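Local structure of SM80.1 Vicilin (5VF5) at residues A243-M248 and V340-N345; R263-V268 and I321-P326; F277-P282 and H325-I330. The protein is a 7S vicilin of eggplant, a bicupin protein that probably serves as a seed storage reserve and carries a bound copper ion. All coordinates share one frame; numbering follows the deposited sequence.

Interaction 1: residues A243-M248 and V340-N345; sequences AAVAFM and VGFGIN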
ATOM      1  N   ALA A 243       9.003   6.056  -5.024  1.00 12.27           N
ATOM      2  CA  ALA A 243       7.675   5.802  -4.481  1.00 12.42           C
ATOM      3  C   ALA A 243       7.277   6.838  -3.437  1.00 12.89           C
ATOM      4  O   ALA A 243       8.126   7.427  -2.769  1.00 16.61           O
ATOM      5  CB  ALA A 243       7.584   4.398  -3.923  1.00 16.48           C
ATOM      6  N   ALA A 244       5.987   7.012  -3.261  1.00 12.02           N
ATOM      7  CA  ALA A 244       5.417   7.780  -2.190  1.00 11.96           C
ATOM      8  C   ALA A 244       4.452   6.930  -1.407  1.00 10.43           C
ATOM      9  O   ALA A 244       3.890   5.941  -1.936  1.00 11.48           O
ATOM     10  CB  ALA A 244       4.694   8.981  -2.721  1.00 12.38           C
ATOM     11  N   VAL A 245       4.177   7.352  -0.186  1.00 11.12           N
ATOM     12  CA  VAL A 245       3.124   6.746   0.621  1.00 10.32           C
ATOM     13  C   VAL A 245       2.186   7.853   1.057  1.00 12.05           C
ATOM     14  O   VAL A 245       2.612   8.785   1.739  1.00 12.25           O
ATOM     15  CB  VAL A 245       3.640   5.980   1.856  1.00 11.99           C
ATOM     16  CG1 VAL A 245       2.479   5.382   2.599  1.00 13.88           C
ATOM     17  CG2 VAL A 245       4.704   4.979   1.448  1.00 14.19           C
ATOM     18  N   ALA A 246       0.929   7.757   0.658  1.00 13.56           N
ATOM     19  CA  ALA A 246      -0.053   8.773   0.890  1.00 13.85           C
ATOM     20  C   ALA A 246      -1.093   8.195   1.859  1.00 12.55           C
ATOM     21  O   ALA A 246      -1.503   7.029   1.778  1.00 13.40           O
ATOM     22  CB  ALA A 246      -0.715   9.219  -0.394  1.00 17.58           C
ATOM     23  N   PHE A 247      -1.571   9.057   2.736  1.00 12.16           N
ATOM     24  CA  PHE A 247      -2.642   8.760   3.661  1.00 12.36           C
ATOM     25  C   PHE A 247      -3.775   9.757   3.438  1.00 13.51           C
ATOM     26  O   PHE A 247      -3.559  10.968   3.543  1.00 14.96           O
ATOM     27  CB  PHE A 247      -2.121   8.907   5.091  1.00 15.39           C
ATOM     28  CG  PHE A 247      -0.929   8.038   5.394  1.00 15.89           C
ATOM     29  CD1 PHE A 247       0.355   8.452   5.095  1.00 15.22           C
ATOM     30  CD2 PHE A 247      -1.124   6.767   5.923  1.00 17.13           C
ATOM     31  CE1 PHE A 247       1.443   7.645   5.393  1.00 15.94           C
ATOM     32  CE2 PHE A 247      -0.041   5.952   6.258  1.00 15.95           C
ATOM     33  CZ  PHE A 247       1.249   6.386   5.952  1.00 18.16           C
ATOM     34  N   MET A 248      -4.953   9.258   3.071  1.00 12.19           N
ATOM     35  CA  MET A 248      -6.093  10.141   2.835  1.00 11.77           C
ATOM     36  C   MET A 248      -7.219   9.681   3.711  1.00 13.66           C
ATOM     37  O   MET A 248      -7.562   8.503   3.716  1.00 14.50           O
ATOM     38  CB  MET A 248      -6.502  10.181   1.357  1.00 15.28           C
ATOM     39  CG  MET A 248      -7.634  11.150   1.064  1.00 15.57           C
ATOM     40  SD  MET A 248      -7.740  11.553  -0.676  0.60 16.38           S
ATOM     41  CE  MET A 248      -8.488  10.035  -1.206  0.60 18.73           C
ATOM     42  N   VAL A 340      -4.768   4.130   2.208  1.00 11.79           N
ATOM     43  CA  VAL A 340      -3.346   4.292   2.046  1.00 13.42           C
ATOM     44  C   VAL A 340      -3.089   4.122   0.580  1.00 12.50           C
ATOM     45  O   VAL A 340      -3.593   3.183  -0.042  1.00 14.85           O
ATOM     46  CB  VAL A 340      -2.550   3.216   2.794  1.00 18.20           C
ATOM     47  CG1 VAL A 340      -1.050   3.346   2.511  1.00 22.00           C
ATOM     48  CG2 VAL A 340      -2.858   3.337   4.245  1.00 21.71           C
ATOM     49  N   GLY A 341      -2.356   5.053   0.000  1.00 12.39           N
ATOM     50  CA  GLY A 341      -2.006   4.981  -1.427  1.00 14.28           C
ATOM     51  C   GLY A 341      -0.502   4.877  -1.624  1.00 14.74           C
ATOM     52  O   GLY A 341       0.285   5.630  -1.018  1.00 19.73           O
ATOM     53  N   PHE A 342      -0.064   3.938  -2.407  1.00 11.27           N
ATOM     54  CA  PHE A 342       1.296   3.915  -2.874  1.00  9.42           C
ATOM     55  C   PHE A 342       1.377   4.665  -4.178  1.00  9.73           C
ATOM     56  O   PHE A 342       0.629   4.383  -5.116  1.00 11.82           O
ATOM     57  CB  PHE A 342       1.775   2.478  -3.074  1.00 11.02           C
ATOM     58  CG  PHE A 342       1.958   1.717  -1.801  1.00 11.02           C
ATOM     59  CD1 PHE A 342       2.951   2.107  -0.916  1.00 10.84           C
ATOM     60  CD2 PHE A 342       1.201   0.605  -1.492  1.00 10.67           C
ATOM     61  CE1 PHE A 342       3.175   1.423   0.262  1.00 12.32           C
ATOM     62  CE2 PHE A 342       1.415  -0.103  -0.323  1.00 11.58           C
ATOM     63  CZ  PHE A 342       2.393   0.300   0.574  1.00 11.64           C
ATOM     64  N   GLY A 343       2.314   5.579  -4.265  1.00 10.63           N
ATOM     65  CA  GLY A 343       2.576   6.321  -5.490  1.00 10.97           C
ATOM     66  C   GLY A 343       3.803   5.788  -6.220  1.00 11.77           C
ATOM     67  O   GLY A 343       4.867   5.619  -5.604  1.00 15.01           O
ATOM     68  N   ILE A 344       3.637   5.507  -7.494  1.00 10.93           N
ATOM     69  CA  ILE A 344       4.686   5.002  -8.354  1.00 10.93           C
ATOM     70  C   ILE A 344       5.069   6.203  -9.251  1.00 10.16           C
ATOM     71  O   ILE A 344       4.185   7.027  -9.575  1.00 12.24           O
ATOM     72  CB  ILE A 344       4.140   3.769  -9.129  1.00 12.43           C
ATOM     73  CG1 ILE A 344       3.885   2.607  -8.091  1.00 15.57           C
ATOM     74  CG2 ILE A 344       5.115   3.356 -10.231  1.00 12.81           C
ATOM     75  CD1 ILE A 344       3.055   1.476  -8.630  1.00 18.47           C
ATOM     76  N   ASN A 345       6.348   6.344  -9.641  1.00 12.22           N
ATOM     77  CA  ASN A 345       6.804   7.516 -10.395  1.00 12.08           C
ATOM     78  C   ASN A 345       6.525   8.796  -9.573  1.00 11.92           C
ATOM     79  O   ASN A 345       6.006   9.797 -10.112  1.00 14.15           O
ATOM     80  CB  ASN A 345       6.175   7.618 -11.805  1.00 13.99           C
ATOM     81  CG  ASN A 345       6.451   6.398 -12.660  1.00 14.39           C
ATOM     82  OD1 ASN A 345       5.503   5.854 -13.299  1.00 17.11           O
ATOM     83  ND2 ASN A 345       7.692   5.914 -12.630  1.00 13.98           N
TER

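Interaction 2: residues R263-V268 and I321-P326; sequences RSTRVV and IPAGHP. With CU (copper (II) ion), chain D; ACT (acetate ion), chain C.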
ATOM      1  N   ARG A 263       1.893  13.066 -12.501  1.00  9.73           N
ATOM      2  CA  ARG A 263       2.713  11.988 -13.081  1.00 11.04           C
ATOM      3  C   ARG A 263       2.683  10.645 -12.389  1.00 10.98           C
ATOM      4  O   ARG A 263       3.055   9.657 -13.008  1.00 11.92           O
ATOM      5  CB  ARG A 263       4.138  12.417 -13.273  1.00 14.93           C
ATOM      6  CG  ARG A 263       4.859  12.764 -12.059  1.00 15.96           C
ATOM      7  CD  ARG A 263       6.367  12.908 -12.411  1.00 17.85           C
ATOM      8  NE  ARG A 263       7.126  11.663 -12.500  1.00 18.08           N
ATOM      9  CZ  ARG A 263       7.659  11.072 -13.573  1.00 18.27           C
ATOM     10  NH1 ARG A 263       7.448  11.515 -14.825  1.00 19.34           N
ATOM     11  NH2 ARG A 263       8.378   9.963 -13.404  1.00 22.76           N
ATOM     12  N   SER A 264       2.189  10.600 -11.150  1.00  9.50           N
ATOM     13  CA  SER A 264       2.269   9.412 -10.358  1.00 10.66           C
ATOM     14  C   SER A 264       1.006   8.588 -10.438  1.00 10.70           C
ATOM     15  O   SER A 264      -0.070   9.102 -10.232  1.00 13.11           O
ATOM     16  CB  SER A 264       2.591   9.774  -8.910  1.00 11.24           C
ATOM     17  OG  SER A 264       2.640   8.640  -8.040  1.00 12.39           O
ATOM     18  N   THR A 265       1.170   7.318 -10.750  1.00 10.43           N
ATOM     19  CA  THR A 265       0.077   6.354 -10.650  1.00  9.68           C
ATOM     20  C   THR A 265      -0.046   5.926  -9.193  1.00 10.37           C
ATOM     21  O   THR A 265       0.971   5.723  -8.502  1.00 12.26           O
ATOM     22  CB  THR A 265       0.392   5.113 -11.509  1.00 10.18           C
ATOM     23  OG1 THR A 265       0.415   5.490 -12.880  1.00 12.34           O
ATOM     24  CG2 THR A 265      -0.617   4.001 -11.329  1.00  9.72           C
ATOM     25  N   ARG A 266      -1.280   5.834  -8.704  1.00  9.66           N
ATOM     26  CA  ARG A 266      -1.550   5.503  -7.307  1.00  9.85           C
ATOM     27  C   ARG A 266      -2.216   4.173  -7.164  1.00  9.77           C
ATOM     28  O   ARG A 266      -3.119   3.854  -7.916  1.00 12.26           O
ATOM     29  CB  ARG A 266      -2.382   6.608  -6.644  1.00 12.23           C
ATOM     30  CG  ARG A 266      -1.706   7.999  -6.725  1.00 14.04           C
ATOM     31  CD  ARG A 266      -0.749   8.175  -5.525  1.00 18.46           C
ATOM     32  NE  ARG A 266       0.469   8.819  -5.849  1.00 22.96           N
ATOM     33  CZ  ARG A 266       1.047   9.732  -5.131  1.00 15.49           C
ATOM     34  NH1 ARG A 266       0.423  10.252  -4.057  1.00 18.35           N
ATOM     35  NH2 ARG A 266       2.235  10.119  -5.484  1.00 17.60           N
ATOM     36  N   VAL A 267      -1.729   3.379  -6.217  1.00  9.24           N
ATOM     37  CA  VAL A 267      -2.356   2.112  -5.877  1.00  9.78           C
ATOM     38  C   VAL A 267      -2.948   2.272  -4.494  1.00 10.49           C
ATOM     39  O   VAL A 267      -2.207   2.301  -3.495  1.00 10.57           O
ATOM     40  CB  VAL A 267      -1.361   0.935  -5.930  1.00 10.42           C
ATOM     41  CG1 VAL A 267      -2.088  -0.356  -5.668  1.00 10.88           C
ATOM     42  CG2 VAL A 267      -0.649   0.851  -7.282  1.00 11.64           C
ATOM     43  N   VAL A 268      -4.263   2.481  -4.466  1.00 11.03           N
ATOM     44  CA  VAL A 268      -5.000   2.932  -3.285  1.00 11.43           C
ATOM     45  C   VAL A 268      -5.672   1.763  -2.611  1.00  9.70           C
ATOM     46  O   VAL A 268      -6.415   1.055  -3.284  1.00 12.01           O
ATOM     47  CB  VAL A 268      -6.065   3.972  -3.717  1.00 14.35           C
ATOM     48  CG1 VAL A 268      -6.967   4.371  -2.561  1.00 20.05           C
ATOM     49  CG2 VAL A 268      -5.334   5.164  -4.339  1.00 17.66           C
ATOM     50  N   ILE A 321      -5.217   4.387  -9.721  1.00  9.91           N
ATOM     51  CA  ILE A 321      -5.524   5.655 -10.364  1.00 10.07           C
ATOM     52  C   ILE A 321      -4.346   5.967 -11.298  1.00  9.50           C
ATOM     53  O   ILE A 321      -3.276   6.414 -10.802  1.00 10.65           O
ATOM     54  CB  ILE A 321      -5.665   6.821  -9.352  1.00 11.57           C
ATOM     55  CG1 ILE A 321      -6.549   6.434  -8.130  1.00 12.34           C
ATOM     56  CG2 ILE A 321      -6.202   8.052 -10.116  1.00 11.98           C
ATOM     57  CD1 ILE A 321      -6.486   7.486  -7.044  1.00 13.77           C
ATOM     58  N   PRO A 322      -4.511   5.796 -12.617  1.00  9.58           N
ATOM     59  CA  PRO A 322      -3.407   6.159 -13.500  1.00 10.43           C
ATOM     60  C   PRO A 322      -3.124   7.678 -13.437  1.00  8.82           C
ATOM     61  O   PRO A 322      -4.034   8.482 -13.165  1.00  9.54           O
ATOM     62  CB  PRO A 322      -3.922   5.770 -14.886  1.00 12.71           C
ATOM     63  CG  PRO A 322      -5.022   4.834 -14.632  1.00 13.85           C
ATOM     64  CD  PRO A 322      -5.646   5.209 -13.341  1.00 11.10           C
ATOM     65  N   ALA A 323      -1.879   8.060 -13.730  1.00  9.86           N
ATOM     66  CA  ALA A 323      -1.522   9.438 -13.753  1.00  9.83           C
ATOM     67  C   ALA A 323      -2.373  10.234 -14.751  1.00  9.31           C
ATOM     68  O   ALA A 323      -2.813   9.720 -15.798  1.00 10.87           O
ATOM     69  CB  ALA A 323      -0.059   9.610 -14.103  1.00 12.14           C
ATOM     70  N   GLY A 324      -2.713  11.469 -14.366  1.00  9.83           N
ATOM     71  CA  GLY A 324      -3.445  12.376 -15.233  1.00  9.25           C
ATOM     72  C   GLY A 324      -4.939  12.188 -15.216  1.00  9.69           C
ATOM     73  O   GLY A 324      -5.665  13.019 -15.737  1.00 10.63           O
ATOM     74  N   HIS A 325      -5.414  11.120 -14.597  1.00 10.23           N
ATOM     75  CA  HIS A 325      -6.839  10.806 -14.627  1.00 10.86           C
ATOM     76  C   HIS A 325      -7.596  11.528 -13.528  1.00  9.66           C
ATOM     77  O   HIS A 325      -7.306  11.321 -12.358  1.00 10.08           O
ATOM     78  CB  HIS A 325      -7.056   9.309 -14.473  1.00 11.45           C
ATOM     79  CG  HIS A 325      -6.717   8.505 -15.694  1.00 12.47           C
ATOM     80  ND1 HIS A 325      -5.504   8.616 -16.342  1.00 13.50           N
ATOM     81  CD2 HIS A 325      -7.401   7.525 -16.335  1.00 14.85           C
ATOM     82  CE1 HIS A 325      -5.474   7.765 -17.349  1.00 12.01           C
ATOM     83  NE2 HIS A 325      -6.606   7.090 -17.363  1.00 12.42           N
ATOM     84  N   PRO A 326      -8.576  12.355 -13.893  1.00  9.49           N
ATOM     85  CA  PRO A 326      -9.422  13.003 -12.893  1.00 10.22           C
ATOM     86  C   PRO A 326     -10.166  11.964 -12.065  1.00  9.81           C
ATOM     87  O   PRO A 326     -10.707  10.974 -12.616  1.00 11.02           O
ATOM     88  CB  PRO A 326     -10.387  13.853 -13.728  1.00 10.46           C
ATOM     89  CG  PRO A 326      -9.580  14.183 -14.966  1.00 11.22           C
ATOM     90  CD  PRO A 326      -8.855  12.875 -15.239  1.00 10.84           C
TER
HETATM   91 CU    CU D 503      -7.400   6.203 -18.972  0.50 15.06          CU
HETATM   92  C   ACT C 502      -3.661   9.923  -4.143  1.00 13.12           C
HETATM   93  O   ACT C 502      -2.485  10.244  -3.786  1.00 14.90           O
HETATM   94  OXT ACT C 502      -4.140  10.367  -5.210  1.00 12.25           O
HETATM   95  CH3 ACT C 502      -4.551   9.037  -3.306  1.00 14.38           C
HETATM   96  O   HOH W   1      -2.803   9.096 -10.169  1.00 10.55           O

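Interaction 3: residues F277-P282 and H325-I330; sequences FEMACP and HPITFI. With CU (copper (II) ion), chain D.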
ATOM      1  N   PHE A 277     -16.525   6.077  -6.011  1.00 12.74           N
ATOM      2  CA  PHE A 277     -15.572   6.800  -6.808  1.00 12.28           C
ATOM      3  C   PHE A 277     -16.081   7.067  -8.193  1.00 11.16           C
ATOM      4  O   PHE A 277     -16.847   6.256  -8.744  1.00 12.20           O
ATOM      5  CB  PHE A 277     -14.215   6.102  -6.847  1.00 13.41           C
ATOM      6  CG  PHE A 277     -14.188   4.819  -7.634  1.00 14.45           C
ATOM      7  CD1 PHE A 277     -13.875   4.851  -8.988  1.00 14.64           C
ATOM      8  CD2 PHE A 277     -14.429   3.594  -7.034  1.00 15.70           C
ATOM      9  CE1 PHE A 277     -13.813   3.678  -9.732  1.00 15.55           C
ATOM     10  CE2 PHE A 277     -14.398   2.423  -7.774  1.00 16.17           C
ATOM     11  CZ  PHE A 277     -14.107   2.475  -9.131  1.00 16.10           C
ATOM     12  N   GLU A 278     -15.611   8.131  -8.810  1.00 11.91           N
ATOM     13  CA  GLU A 278     -15.842   8.400 -10.229  1.00 11.08           C
ATOM     14  C   GLU A 278     -14.524   8.881 -10.807  1.00 10.44           C
ATOM     15  O   GLU A 278     -13.876   9.757 -10.211  1.00 10.33           O
ATOM     16  CB  GLU A 278     -16.898   9.462 -10.465  1.00 13.04           C
ATOM     17  CG  GLU A 278     -18.249   9.085  -9.909  1.00 13.15           C
ATOM     18  CD  GLU A 278     -19.383   9.960 -10.420  1.00 17.52           C
ATOM     19  OE1 GLU A 278     -19.099  11.061 -10.983  1.00 18.20           O
ATOM     20  OE2 GLU A 278     -20.580   9.529 -10.260  1.00 21.70           O
ATOM     21  N   MET A 279     -14.095   8.312 -11.897  1.00 11.00           N
ATOM     22  CA  MET A 279     -12.876   8.613 -12.601  1.00 11.17           C
ATOM     23  C   MET A 279     -13.238   8.913 -14.053  1.00 12.05           C
ATOM     24  O   MET A 279     -14.182   8.310 -14.608  1.00 14.33           O
ATOM     25  CB  MET A 279     -11.890   7.430 -12.495  0.50 14.71           C
ATOM     26  CG  MET A 279     -10.473   7.718 -12.977  0.50 13.64           C
ATOM     27  SD  MET A 279      -9.196   6.606 -12.344  0.50 16.15           S
ATOM     28  CE  MET A 279      -9.766   5.094 -13.078  0.50 17.65           C
ATOM     29  N   ALA A 280     -12.470   9.795 -14.687  1.00 12.04           N
ATOM     30  CA  ALA A 280     -12.581  10.094 -16.117  1.00 12.22           C
ATOM     31  C   ALA A 280     -11.447   9.412 -16.836  1.00 14.79           C
ATOM     32  O   ALA A 280     -10.283   9.717 -16.548  1.00 16.11           O
ATOM     33  CB  ALA A 280     -12.531  11.586 -16.346  1.00 15.29           C
ATOM     34  N   CYS A 281     -11.740   8.481 -17.746  1.00 15.22           N
ATOM     35  CA  CYS A 281     -10.671   7.738 -18.449  1.00 16.44           C
ATOM     36  C   CYS A 281     -10.793   7.903 -19.951  1.00 16.29           C
ATOM     37  O   CYS A 281     -11.794   7.493 -20.496  1.00 20.56           O
ATOM     38  CB  CYS A 281     -10.708   6.249 -18.120  1.00 20.19           C
ATOM     39  SG  CYS A 281      -9.433   5.240 -18.943  1.00 22.17           S
ATOM     40  N   PRO A 282      -9.789   8.452 -20.652  0.50 15.43           N
ATOM     41  CA  PRO A 282      -9.957   8.499 -22.124  0.50 16.86           C
ATOM     42  C   PRO A 282      -9.640   7.213 -22.874  0.50 17.25           C
ATOM     43  O   PRO A 282     -10.042   7.070 -24.055  0.50 18.19           O
ATOM     44  CB  PRO A 282      -9.001   9.606 -22.557  0.50 16.79           C
ATOM     45  CG  PRO A 282      -7.998   9.686 -21.470  0.50 13.96           C
ATOM     46  CD  PRO A 282      -8.738   9.377 -20.210  0.50 15.52           C
ATOM     47  N   HIS A 325      -5.414  11.120 -14.597  1.00 10.23           N
ATOM     48  CA  HIS A 325      -6.839  10.806 -14.627  1.00 10.86           C
ATOM     49  C   HIS A 325      -7.596  11.528 -13.528  1.00  9.66           C
ATOM     50  O   HIS A 325      -7.306  11.321 -12.358  1.00 10.08           O
ATOM     51  CB  HIS A 325      -7.056   9.309 -14.473  1.00 11.45           C
ATOM     52  CG  HIS A 325      -6.717   8.505 -15.694  1.00 12.47           C
ATOM     53  ND1 HIS A 325      -5.504   8.616 -16.342  1.00 13.50           N
ATOM     54  CD2 HIS A 325      -7.401   7.525 -16.335  1.00 14.85           C
ATOM     55  CE1 HIS A 325      -5.474   7.765 -17.349  1.00 12.01           C
ATOM     56  NE2 HIS A 325      -6.606   7.090 -17.363  1.00 12.42           N
ATOM     57  N   PRO A 326      -8.576  12.355 -13.893  1.00  9.49           N
ATOM     58  CA  PRO A 326      -9.422  13.003 -12.893  1.00 10.22           C
ATOM     59  C   PRO A 326     -10.166  11.964 -12.065  1.00  9.81           C
ATOM     60  O   PRO A 326     -10.707  10.974 -12.616  1.00 11.02           O
ATOM     61  CB  PRO A 326     -10.387  13.853 -13.728  1.00 10.46           C
ATOM     62  CG  PRO A 326      -9.580  14.183 -14.966  1.00 11.22           C
ATOM     63  CD  PRO A 326      -8.855  12.875 -15.239  1.00 10.84           C
ATOM     64  N   ILE A 327     -10.230  12.178 -10.763  1.00  9.55           N
ATOM     65  CA  ILE A 327     -10.858  11.256  -9.825  1.00  9.66           C
ATOM     66  C   ILE A 327     -11.494  12.015  -8.681  1.00  9.49           C
ATOM     67  O   ILE A 327     -10.976  13.037  -8.246  1.00  9.73           O
ATOM     68  CB  ILE A 327      -9.790  10.239  -9.303  1.00 11.56           C
ATOM     69  CG1 ILE A 327     -10.321   9.261  -8.276  1.00 17.79           C
ATOM     70  CG2 ILE A 327      -8.602  10.947  -8.669  1.00 13.01           C
ATOM     71  CD1 ILE A 327     -10.715   7.974  -8.814  1.00 21.67           C
ATOM     72  N   THR A 328     -12.553  11.449  -8.137  1.00 10.77           N
ATOM     73  CA  THR A 328     -13.179  11.886  -6.895  1.00 11.09           C
ATOM     74  C   THR A 328     -13.612  10.669  -6.111  1.00 10.08           C
ATOM     75  O   THR A 328     -13.955   9.612  -6.683  1.00 11.65           O
ATOM     76  CB  THR A 328     -14.358  12.863  -7.141  1.00 11.97           C
ATOM     77  OG1 THR A 328     -14.867  13.354  -5.902  1.00 13.00           O
ATOM     78  CG2 THR A 328     -15.484  12.183  -7.873  1.00 11.73           C
ATOM     79  N   PHE A 329     -13.622  10.820  -4.808  1.00 10.70           N
ATOM     80  CA  PHE A 329     -14.141   9.828  -3.855  1.00 10.90           C
ATOM     81  C   PHE A 329     -15.159  10.524  -2.960  1.00 11.27           C
ATOM     82  O   PHE A 329     -14.892  11.607  -2.455  1.00 11.36           O
ATOM     83  CB  PHE A 329     -13.060   9.253  -2.959  1.00 11.20           C
ATOM     84  CG  PHE A 329     -11.945   8.559  -3.677  1.00 11.58           C
ATOM     85  CD1 PHE A 329     -10.827   9.256  -4.093  1.00 12.53           C
ATOM     86  CD2 PHE A 329     -11.985   7.192  -3.907  1.00 12.97           C
ATOM     87  CE1 PHE A 329      -9.770   8.600  -4.728  1.00 13.03           C
ATOM     88  CE2 PHE A 329     -10.955   6.529  -4.530  1.00 13.39           C
ATOM     89  CZ  PHE A 329      -9.842   7.233  -4.953  1.00 13.29           C
ATOM     90  N   ILE A 330     -16.266   9.846  -2.695  1.00 11.65           N
ATOM     91  CA  ILE A 330     -17.354  10.351  -1.891  1.00 12.92           C
ATOM     92  C   ILE A 330     -17.569   9.285  -0.780  1.00 12.57           C
ATOM     93  O   ILE A 330     -17.936   8.136  -1.054  1.00 14.01           O
ATOM     94  CB  ILE A 330     -18.669  10.488  -2.699  1.00 13.98           C
ATOM     95  CG1 ILE A 330     -18.502  11.519  -3.823  0.50 16.69           C
ATOM     96  CG2 ILE A 330     -19.786  10.911  -1.772  0.50 16.13           C
ATOM     97  CD1 ILE A 330     -18.033  10.899  -5.127  0.50 19.01           C
TER
HETATM   98 CU    CU D 503      -7.400   6.203 -18.972  0.50 15.06          CU

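Interaction 1: residues A243-M248 and V340-N345
The carbonyl oxygen of A244 takes the amide of G343, N to O 2.8 Å, with 174° at the hydrogen. The same oxygen receives a weaker CA-H contact from F342, whose ring edge lies nearby. A244 N returns a bond to G343 O. Two residues on, A246 and G341 form the next hydrogen-bonded pair: A246 N donates to G341 O at 2.8 Å, and G341 N donates back to A246 O. Strands 243-250 and 337-344 are thereby joined as antiparallel neighbours in one sheet of the second cupin barrel.

V245, F247, V340 and F342 share one face. V245 stands beside both V340 and F342, pointing the same way as each. Its CG1, anti to the backbone N (chi1 -179°), meets V340 CG1 at 4.1 Å, while CG2 approaches the F342 ring obliquely, 4.0 Å from CE1. V340 CG2 lies beside the F247 ring, nearest CD2, also at an oblique approach. This face packs against the other cupin domain, where V74 touches V245, F247 and F342, and the ring of Y123 meets that of F342.

On the reverse face, the methyls of A244 and A246 stand opposite G343 and G341, which have no side chain, and R266 from strand 265-272 lies against both alanines. The chemistry thus divides by face: branched and aromatic carbon builds the interface between the domains, while the other face offers methyls and glycines, consistent with the close lie of R266 against it.

Interaction 2: residues R263-V268 and I321-P326
R266 and I321 exchange a pair of backbone hydrogen bonds: I321 N reaches R266 O at 2.8 Å, and R266 N returns to I321 O at 3.0 Å. A water lies within hydrogen-bonding distance of I321 O and of S264 O, 2.7 Å from the latter, and probably bridges the two segments just beyond the paired residues, though it has other acceptors nearby.

From R266 the side chain leads away from I321, bent at both chi2 (-87°) and chi3. NE and NH2 grip S264 OG side-on, with the hydroxyl oxygen in the guanidinium plane, and S264 OG is itself bonded to I344 O. NH1 donates to an acetate oxygen at 2.9 Å and forms a salt bridge with E229; the acetate, probably from the crystallisation liquor, is also held by Y259, N261 and K351 in the cupin barrel. The antiparallel pairing itself joins strand 265-272 to the end of strand 318-321, from which the chain leaves through a type II turn, P322 to H325, toward the copper site.

In that turn H325 ND1 donates to A323 O, 3.0 Å away and in the ring plane, while P322 CB lies over one face of the imidazole, offset toward its rim. These contacts help set the ring's rotation, with NE2 bound to the copper.

Beyond the polar network, the I321 and V268 side chains cross obliquely, CD1 to CG2 3.7 Å. T265 CG2 lies 3.6 Å from I321 O, and its OG1 is turned to A323 N. At the far end the methyl of A323 rests against the carbonyl of R263, CB to O 3.3 Å.

Interaction 3: residues F277-P282 and H325-I330
I327 CD1 sits between two side chains of the facing strand, 3.9 Å from M279 CB and more loosely beside F277 CB. F277 CB in turn approaches the F329 ring obliquely, 3.8 Å from CD2. The first torsion of F277 puts CG between the backbone N and the carbonyl carbon (chi1 70°), and its ring leads away from the strand 327-331, leaving CB to make the contact. M279 continues the apolar row: in the conformer described, its SD lies 4.1 Å from H325 CB. L319 and I321 of strand 318-321 pack onto the same side, inside the barrel of the second cupin domain.

On the other face T328 CG2 meets E278 CB, while T328 OG1 is bonded to V256 O in strand 254-261. A280 CB rests on the ring of P326, 4.0 Å from CD.

Between the faces, strands 275-281 and 327-331 pair antiparallel. E278 and T328 form a hydrogen-bonded pair in which T328 N approaches E278 O at 3.0 Å, nearly along the C=O axis, and A280 N donates to P326 O. The strand pairing brings C281 alongside H325 at the barrel's end.

There the copper joins the segments directly. C281 SG, anti to the backbone N (chi1 180°), lies 2.2 Å from the copper, and H325 NE2 lies 2.0 Å from it; H283 completes the three protein ligands. SG also lies at the edge of the H325 ring, near its plane. C281 is probably bound as a thiolate; a sulfur together with imidazole nitrogens is a donor set consistent with copper, and the bond between A280 and P326 helps bring C281 and the loop carrying H325 together.

Overall arrangement
All three contacts belong to the second cupin domain, and interactions 2 and 3 are nested within the chain loop closed by interaction 1. Interactions 1 and 2 share a sheet, their centres about 10 Å apart: F342 O and V267 N are 2.8 Å apart, a probable hydrogen bond. Interactions 2 and 3, also about 10 Å between centres, share H325 and P326 and both reach the copper; I321 CD1 packs on F329 CZ at 4.0 Å. Interactions 1 and 3 lie about 17 Å apart between centres, and one conformer of M248 touches F329. The series thus runs from the domain interface through the barrel interior, where acetate is found, to the copper.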